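PDB 5HSX: putative alpha-ketoglutarate-dependent taurine dioxygenase from Burkholderia xenovorans, which probably acts as an iron(II)- and 2-oxoglutarate-dependent dioxygenase of the TfdA family, here crystallised with a sodium ion in its metal site. Local coordinates for residues B[288-293]-B[318-323]; B[82-87]-B[94-99]; B[135-140]-B[263-268]. All blocks are in the same frame, centred on the assembly; numbering follows the deposited sequence.

Contact 1 (B[288-293]-B[318-323]). With NA (sodium ion), chain M.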
# COMPACT_ATOMS: atom_id res chain seq x y z
N LEU B 288 -4.45 20.74 -2.32
CA LEU B 288 -3.18 20.75 -1.62
C LEU B 288 -2.27 21.77 -2.29
O LEU B 288 -2.55 22.24 -3.39
CB LEU B 288 -2.52 19.36 -1.63
CG LEU B 288 -3.29 18.20 -0.99
CD1 LEU B 288 -4.20 17.52 -1.99
CD2 LEU B 288 -2.33 17.19 -0.35
N TYR B 289 -1.19 22.12 -1.60
CA TYR B 289 -0.18 23.02 -2.14
C TYR B 289 1.19 22.44 -1.86
O TYR B 289 1.41 21.85 -0.80
CB TYR B 289 -0.30 24.43 -1.55
CG TYR B 289 -1.60 25.09 -1.89
CD1 TYR B 289 -1.79 25.73 -3.11
CD2 TYR B 289 -2.66 25.06 -0.99
CE1 TYR B 289 -3.01 26.33 -3.43
CE2 TYR B 289 -3.88 25.66 -1.30
CZ TYR B 289 -4.04 26.29 -2.51
OH TYR B 289 -5.25 26.87 -2.80
N ARG B 290 2.10 22.60 -2.82
CA ARG B 290 3.41 21.99 -2.76
C ARG B 290 4.48 23.05 -2.99
O ARG B 290 4.32 23.94 -3.83
CB ARG B 290 3.58 20.85 -3.79
CG ARG B 290 5.00 20.30 -3.84
CD ARG B 290 5.19 19.05 -4.70
NE ARG B 290 4.44 19.06 -5.95
CZ ARG B 290 4.79 19.72 -7.05
NH1 ARG B 290 5.89 20.46 -7.08
NH2 ARG B 290 4.04 19.63 -8.14
N THR B 291 5.56 22.94 -2.23
CA THR B 291 6.81 23.62 -2.55
C THR B 291 7.86 22.55 -2.78
O THR B 291 7.72 21.42 -2.30
CB THR B 291 7.25 24.55 -1.41
OG1 THR B 291 7.39 23.77 -0.21
CG2 THR B 291 6.22 25.66 -1.18
N THR B 292 8.90 22.88 -3.55
CA THR B 292 9.98 21.92 -3.70
C THR B 292 11.31 22.65 -3.61
O THR B 292 11.41 23.86 -3.86
CB THR B 292 9.89 21.08 -5.01
OG1 THR B 292 10.44 21.79 -6.11
CG2 THR B 292 8.45 20.70 -5.35
N LEU B 293 12.33 21.90 -3.21
CA LEU B 293 13.65 22.45 -2.92
C LEU B 293 14.62 22.04 -4.01
O LEU B 293 14.67 20.87 -4.40
CB LEU B 293 14.13 21.97 -1.55
CG LEU B 293 13.20 22.28 -0.38
CD1 LEU B 293 13.80 21.78 0.93
CD2 LEU B 293 12.91 23.78 -0.29
N ALA B 318 7.70 23.02 -16.01
CA ALA B 318 6.44 22.30 -16.18
C ALA B 318 6.49 20.94 -15.50
O ALA B 318 5.50 20.48 -14.93
CB ALA B 318 6.11 22.15 -17.67
N ALA B 319 7.65 20.29 -15.55
CA ALA B 319 7.81 19.01 -14.85
C ALA B 319 7.76 19.20 -13.34
O ALA B 319 7.08 18.44 -12.64
CB ALA B 319 9.11 18.33 -15.28
N VAL B 320 8.46 20.22 -12.83
CA VAL B 320 8.38 20.53 -11.40
C VAL B 320 6.93 20.76 -10.98
O VAL B 320 6.48 20.27 -9.94
CB VAL B 320 9.27 21.74 -11.06
CG1 VAL B 320 9.02 22.19 -9.63
CG2 VAL B 320 10.74 21.40 -11.25
N ALA B 321 6.17 21.47 -11.81
CA ALA B 321 4.81 21.83 -11.45
C ALA B 321 3.86 20.64 -11.55
O ALA B 321 2.86 20.58 -10.83
CB ALA B 321 4.32 22.98 -12.32
N LEU B 322 4.15 19.68 -12.43
CA LEU B 322 3.21 18.62 -12.74
C LEU B 322 3.58 17.25 -12.20
O LEU B 322 2.68 16.46 -11.89
CB LEU B 322 3.02 18.51 -14.26
CG LEU B 322 2.38 19.71 -14.97
CD1 LEU B 322 2.36 19.50 -16.47
CD2 LEU B 322 0.98 19.98 -14.44
N ASN B 323 4.87 16.93 -12.05
CA ASN B 323 5.26 15.58 -11.62
C ASN B 323 4.81 15.25 -10.20
O ASN B 323 4.63 14.07 -9.89
CB ASN B 323 6.79 15.39 -11.72
CG ASN B 323 7.27 15.35 -13.16
OD1 ASN B 323 8.47 15.38 -13.42
ND2 ASN B 323 6.32 15.29 -14.10
OXT ASN B 323 4.61 16.12 -9.35
NA NA M . 5.14 13.32 -7.89
O HOH W 1 2.01 17.51 -8.67
O HOH W 2 5.06 15.26 -6.76
O HOH W 3 2.79 13.07 -7.40

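Contact 2 (B[82-87]-B[94-99])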
# COMPACT_ATOMS: atom_id res chain seq x y z
N LEU B 82 14.03 27.37 -2.62
CA LEU B 82 12.75 27.02 -3.24
C LEU B 82 12.87 27.06 -4.76
O LEU B 82 13.48 27.97 -5.32
CB LEU B 82 11.66 28.00 -2.78
CG LEU B 82 10.98 27.87 -1.41
CD1 LEU B 82 10.23 26.58 -1.34
CD2 LEU B 82 11.96 27.98 -0.26
N THR B 83 12.25 26.09 -5.43
CA THR B 83 12.09 26.21 -6.87
C THR B 83 11.05 27.29 -7.18
O THR B 83 10.14 27.55 -6.39
CB THR B 83 11.67 24.87 -7.50
OG1 THR B 83 10.33 24.55 -7.11
CG2 THR B 83 12.60 23.76 -7.04
N LEU B 84 11.22 27.94 -8.32
CA LEU B 84 10.34 29.01 -8.77
C LEU B 84 9.58 28.52 -9.99
O LEU B 84 10.18 28.05 -10.96
CB LEU B 84 11.13 30.28 -9.08
CG LEU B 84 11.92 30.75 -7.86
CD1 LEU B 84 12.85 31.89 -8.22
CD2 LEU B 84 10.98 31.18 -6.74
N GLY B 85 8.25 28.64 -9.94
CA GLY B 85 7.36 27.75 -10.67
C GLY B 85 7.20 27.99 -12.16
O GLY B 85 8.10 28.50 -12.84
N HIS B 86 6.04 27.57 -12.67
CA HIS B 86 5.60 27.55 -14.06
C HIS B 86 4.49 28.58 -14.27
O HIS B 86 3.63 28.74 -13.40
CB HIS B 86 5.10 26.16 -14.46
CG HIS B 86 4.86 26.00 -15.93
ND1 HIS B 86 3.65 26.29 -16.52
CD2 HIS B 86 5.68 25.59 -16.93
CE1 HIS B 86 3.73 26.07 -17.82
NE2 HIS B 86 4.95 25.64 -18.10
N PRO B 87 4.50 29.29 -15.40
CA PRO B 87 3.51 30.37 -15.59
C PRO B 87 2.06 29.89 -15.67
O PRO B 87 1.15 30.72 -15.54
CB PRO B 87 3.95 31.03 -16.91
CG PRO B 87 4.78 29.99 -17.60
CD PRO B 87 5.46 29.22 -16.51
N GLY B 94 0.86 35.42 -7.18
CA GLY B 94 1.65 36.05 -6.15
C GLY B 94 2.66 35.16 -5.44
O GLY B 94 3.39 35.65 -4.58
N HIS B 95 2.72 33.87 -5.78
CA HIS B 95 3.57 32.91 -5.07
C HIS B 95 4.19 31.95 -6.07
O HIS B 95 3.72 30.83 -6.26
CB HIS B 95 2.78 32.15 -4.00
CG HIS B 95 2.12 33.05 -3.00
ND1 HIS B 95 2.82 33.69 -2.00
CD2 HIS B 95 0.83 33.43 -2.85
CE1 HIS B 95 1.99 34.43 -1.28
NE2 HIS B 95 0.78 34.29 -1.78
N PRO B 96 5.29 32.36 -6.72
CA PRO B 96 5.92 31.49 -7.71
C PRO B 96 6.47 30.21 -7.12
O PRO B 96 6.75 29.26 -7.87
CB PRO B 96 7.04 32.36 -8.30
CG PRO B 96 7.35 33.34 -7.20
CD PRO B 96 6.04 33.62 -6.52
N GLU B 97 6.63 30.13 -5.80
CA GLU B 97 7.18 28.95 -5.15
C GLU B 97 6.14 27.88 -4.87
O GLU B 97 6.51 26.76 -4.53
CB GLU B 97 7.85 29.31 -3.82
CG GLU B 97 8.75 30.52 -3.86
CD GLU B 97 8.01 31.82 -3.60
OE1 GLU B 97 8.69 32.83 -3.34
OE2 GLU B 97 6.75 31.83 -3.67
N VAL B 98 4.86 28.21 -4.98
CA VAL B 98 3.80 27.33 -4.50
C VAL B 98 3.03 26.78 -5.69
O VAL B 98 2.58 27.54 -6.56
CB VAL B 98 2.86 28.08 -3.54
CG1 VAL B 98 1.78 27.14 -3.02
CG2 VAL B 98 3.66 28.66 -2.39
N TYR B 99 2.88 25.46 -5.73
CA TYR B 99 2.17 24.77 -6.80
C TYR B 99 0.85 24.24 -6.27
O TYR B 99 0.81 23.57 -5.22
CB TYR B 99 3.01 23.61 -7.35
CG TYR B 99 4.40 24.05 -7.76
CD1 TYR B 99 5.46 23.97 -6.86
CD2 TYR B 99 4.64 24.55 -9.03
CE1 TYR B 99 6.73 24.37 -7.23
CE2 TYR B 99 5.91 24.96 -9.40
CZ TYR B 99 6.95 24.87 -8.50
OH TYR B 99 8.22 25.27 -8.86
O HOH W 4 8.84 25.58 -4.63

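Contact 3 (B[135-140]-B[263-268])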
# COMPACT_ATOMS: atom_id res chain seq x y z
N ALA B 135 13.81 17.63 -2.47
CA ALA B 135 12.74 17.40 -1.52
C ALA B 135 11.51 18.17 -1.95
O ALA B 135 11.59 19.14 -2.71
CB ALA B 135 13.13 17.85 -0.10
N SER B 136 10.36 17.73 -1.44
CA SER B 136 9.12 18.47 -1.63
C SER B 136 8.38 18.53 -0.30
O SER B 136 8.51 17.63 0.54
CB SER B 136 8.23 17.83 -2.71
OG SER B 136 9.01 17.30 -3.77
N ILE B 137 7.60 19.59 -0.13
CA ILE B 137 6.78 19.79 1.06
C ILE B 137 5.35 20.05 0.59
O ILE B 137 5.07 21.09 -0.01
CB ILE B 137 7.29 20.96 1.92
CG1 ILE B 137 8.71 20.66 2.39
CG2 ILE B 137 6.34 21.21 3.10
CD1 ILE B 137 9.45 21.84 2.89
N LEU B 138 4.46 19.10 0.87
CA LEU B 138 3.09 19.11 0.37
C LEU B 138 2.14 19.27 1.55
O LEU B 138 2.19 18.47 2.49
CB LEU B 138 2.80 17.81 -0.38
CG LEU B 138 1.41 17.55 -0.94
CD1 LEU B 138 1.06 18.58 -2.00
CD2 LEU B 138 1.38 16.12 -1.50
N ARG B 139 1.28 20.29 1.52
CA ARG B 139 0.33 20.53 2.60
C ARG B 139 -1.11 20.39 2.11
O ARG B 139 -1.45 20.80 1.00
CB ARG B 139 0.56 21.91 3.25
CG ARG B 139 -0.12 23.11 2.58
CD ARG B 139 0.26 24.41 3.29
NE ARG B 139 -0.76 25.45 3.12
CZ ARG B 139 -0.74 26.38 2.17
NH1 ARG B 139 0.26 26.42 1.29
NH2 ARG B 139 -1.72 27.27 2.10
N GLY B 140 -1.96 19.80 2.96
CA GLY B 140 -3.35 19.57 2.62
C GLY B 140 -4.26 20.61 3.23
O GLY B 140 -4.29 20.78 4.45
N VAL B 263 0.90 17.72 6.60
CA VAL B 263 2.05 18.09 5.79
C VAL B 263 2.90 16.85 5.58
O VAL B 263 3.14 16.10 6.53
CB VAL B 263 2.89 19.21 6.45
CG1 VAL B 263 4.09 19.59 5.55
CG2 VAL B 263 2.02 20.44 6.74
N ALA B 264 3.34 16.63 4.35
CA ALA B 264 4.29 15.57 4.02
C ALA B 264 5.56 16.21 3.47
O ALA B 264 5.49 17.07 2.59
CB ALA B 264 3.70 14.59 3.00
N PHE B 265 6.71 15.78 3.99
CA PHE B 265 8.02 16.34 3.66
C PHE B 265 8.90 15.14 3.30
O PHE B 265 9.21 14.33 4.17
CB PHE B 265 8.57 17.11 4.87
CG PHE B 265 9.88 17.85 4.66
CD1 PHE B 265 10.51 17.93 3.43
CD2 PHE B 265 10.46 18.50 5.74
CE1 PHE B 265 11.70 18.64 3.29
CE2 PHE B 265 11.65 19.21 5.61
CZ PHE B 265 12.27 19.27 4.38
N TRP B 266 9.25 14.98 2.02
CA TRP B 266 9.96 13.78 1.63
C TRP B 266 11.25 14.09 0.88
O TRP B 266 11.40 15.14 0.24
CB TRP B 266 9.10 12.84 0.77
CG TRP B 266 8.67 13.32 -0.59
CD1 TRP B 266 9.31 13.10 -1.77
CD2 TRP B 266 7.47 14.03 -0.90
NE1 TRP B 266 8.59 13.66 -2.81
CE2 TRP B 266 7.45 14.23 -2.30
CE3 TRP B 266 6.41 14.53 -0.14
CZ2 TRP B 266 6.41 14.91 -2.95
CZ3 TRP B 266 5.37 15.20 -0.79
CH2 TRP B 266 5.39 15.39 -2.18
N ASP B 267 12.18 13.14 0.98
CA ASP B 267 13.52 13.23 0.39
C ASP B 267 13.47 12.50 -0.95
O ASP B 267 13.49 11.27 -1.00
CB ASP B 267 14.56 12.62 1.33
CG ASP B 267 15.98 12.76 0.82
OD1 ASP B 267 16.17 13.12 -0.37
OD2 ASP B 267 16.92 12.50 1.59
N ASN B 268 13.42 13.27 -2.04
CA ASN B 268 13.37 12.72 -3.39
C ASN B 268 14.64 11.99 -3.79
O ASN B 268 14.64 11.31 -4.82
CB ASN B 268 13.13 13.83 -4.41
CG ASN B 268 11.71 14.30 -4.42
OD1 ASN B 268 10.78 13.50 -4.58
ND2 ASN B 268 11.53 15.61 -4.26

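Contact 1 (B[288-293]-B[318-323])
Val320 O, near the C-terminal end of helix 313-322, is gripped by both terminal nitrogens of Arg290, which reaches across from strand 287-293. NH1 of Arg290 gives the shorter bond, 2.9 Å to Val320 O, bent to 132° at the hydrogen; the oxygen lies 27° out of the guanidinium plane. NH2 of Arg290 adds a weak bond to the same Val320 O and a second weak one, at 3.1 Å, to Ala321 O, so the guanidinium spans two successive carbonyls in the last turn of the helix. Its positive charge would suit this end of a helix. The side chain leaves the strand extended, CG anti to the backbone N, and bends at chi3 (40°), which brings NE round. Tyr99 of strand 99-101 touches both Arg290 and Val320.

Strand 287-293 belongs to the larger sheet of the double-stranded beta-helix (jelly-roll) core of this cupin-clan family, and the C-terminal helix packs against this strand, running roughly against it. The chain ends here, and the carboxylate of Asn323 completes the polar cluster. Its OXT is 3.8 Å from Arg290 NH2, a long salt bridge of charges alone, since the oxygen stands well out of the guanidinium plane. Water 1 links the two, accepting from Arg290 NH2 at 3.0 Å and donating to Asn323 OXT. The other carboxylate oxygen, Asn323 O, binds sodium at 2.2 Å, together with waters 2 and 3 and with His123, Asp125 and His273, the two-histidine, one-carboxylate set that holds iron in relatives. Water 2 also donates to Asn323 OXT, 2.8 Å away. Two residues further along the strand, the side chains of Thr292 and Val320 cross obliquely, OG1 of Thr292 lying 3.8 Å from Val320 CG1 while it hydrogen-bonds to Thr83 OG1.

Contact 2 (B[82-87]-B[94-99])
Thr83 and Gly85 run against a type I beta turn, His95 to Val98, that leads into strand 99-101 at the edge of the larger sheet of the jelly-roll fold. Two polar links cross. Thr83 OG1 and Tyr99 OH share a hydrogen bond of 2.8 Å, the side chains meeting at about a right angle and the threonine oxygen lying in the plane of the ring at its edge. Gly85 N lies 2.6 Å from Pro96 O, a bond only weak in geometry, bent to 130°. A CA-H...O contact joins Glu97 CA to Thr83 O at 3.5 Å, and water 4 sits near both Thr83 O and Glu97 O.

The apolar part lies on the outer surface. Leu84 and Glu97 run side by side, pointing the same way, with Leu84 CD2 3.7 Å from Glu97 CG. The same CD2 of Leu84 reaches Pro96 CG at 4.2 Å. From another direction Leu82 CB approaches Glu97 CG, which chi1 of Glu97 (-46°) sets beside the backbone N. Close fit marks the glycine: having no side chain, Gly85 brings its CA to 3.4 Å from Tyr99 CE2 and 3.2 Å from Tyr99 OH.

Contact 3 (B[135-140]-B[263-268])
Ile137 and Phe265 lie side by side and point the same way, with CG1 of Ile137 over one face of the ring, 3.8 Å from its centroid and offset toward the rim, in a CH-pi contact. Ala135 CB meets the same ring in its plane, at the edge, 3.8 Å from Phe265 CE1. On this face of the sheet Ile137 also sends its CG2 branch obliquely to Val263 CG1, at 3.7 Å. The other face carries Ser136, Leu138, Ala264 and Trp266. Here chi1 of Trp266 (65°) sets CG between the backbone N and the carbonyl carbon, and the indole extends over strand 135-140: Ser136 CB stands over the face of its six-membered ring, 3.8 Å from the centroid, while Leu138 CB comes to the ring edge, 3.7 Å from CZ3 of Trp266.

The two strands are antiparallel neighbours in the middle of the larger sheet of the double-stranded beta-helix core, with strand 287-293 beyond one and strand 59-62 beyond the other. Ser136 with Trp266 and Leu138 with Ala264 are the hydrogen-bonded pairs. Leu138 N to Ala264 O, 2.9 Å and 172° at the hydrogen, is nearly straight, whereas Ser136 N to Trp266 O is longer at 3.3 Å. CA-H...O contacts, such as Phe265 CA to Ser136 O and Ile137 CA to Ala264 O, lie between these pairs.

At the end of the ladder the contact turns polar. Asn268 ND2 donates to Ser136 OG at 3.1 Å, the oxygen lying in the amide plane, and Asn268 OD1 receives a weak bond from Trp266 NE1. This edge adjoins the metal: Trp266 meets the ring of metal ligand His273, and Ser136 OG is weakly hydrogen-bonded to OD2 of Asp125, whose OD1 binds sodium.

Along the chain contact 2 comes first, then contact 3, then contact 1. Strands 263-267, 135-140, 287-293 and 99-101 are consecutive in the larger sheet, so the contacts step from its middle to its edge. The centres of contacts 1 and 2 are about 8 Å apart, with probable backbone hydrogen bonds from Tyr99 N to Arg290 O and Thr83 N to Thr292 O. Contacts 1 and 3, about 10 Å apart between centres, share the sheet through neighbouring strands 287-293 and 135-140. Contacts 2 and 3 do not touch. Contact 1 joins the sheet to the C-terminal helix, and the chain's last residue, Asn323, reaches the metal beside which contact 3 ends.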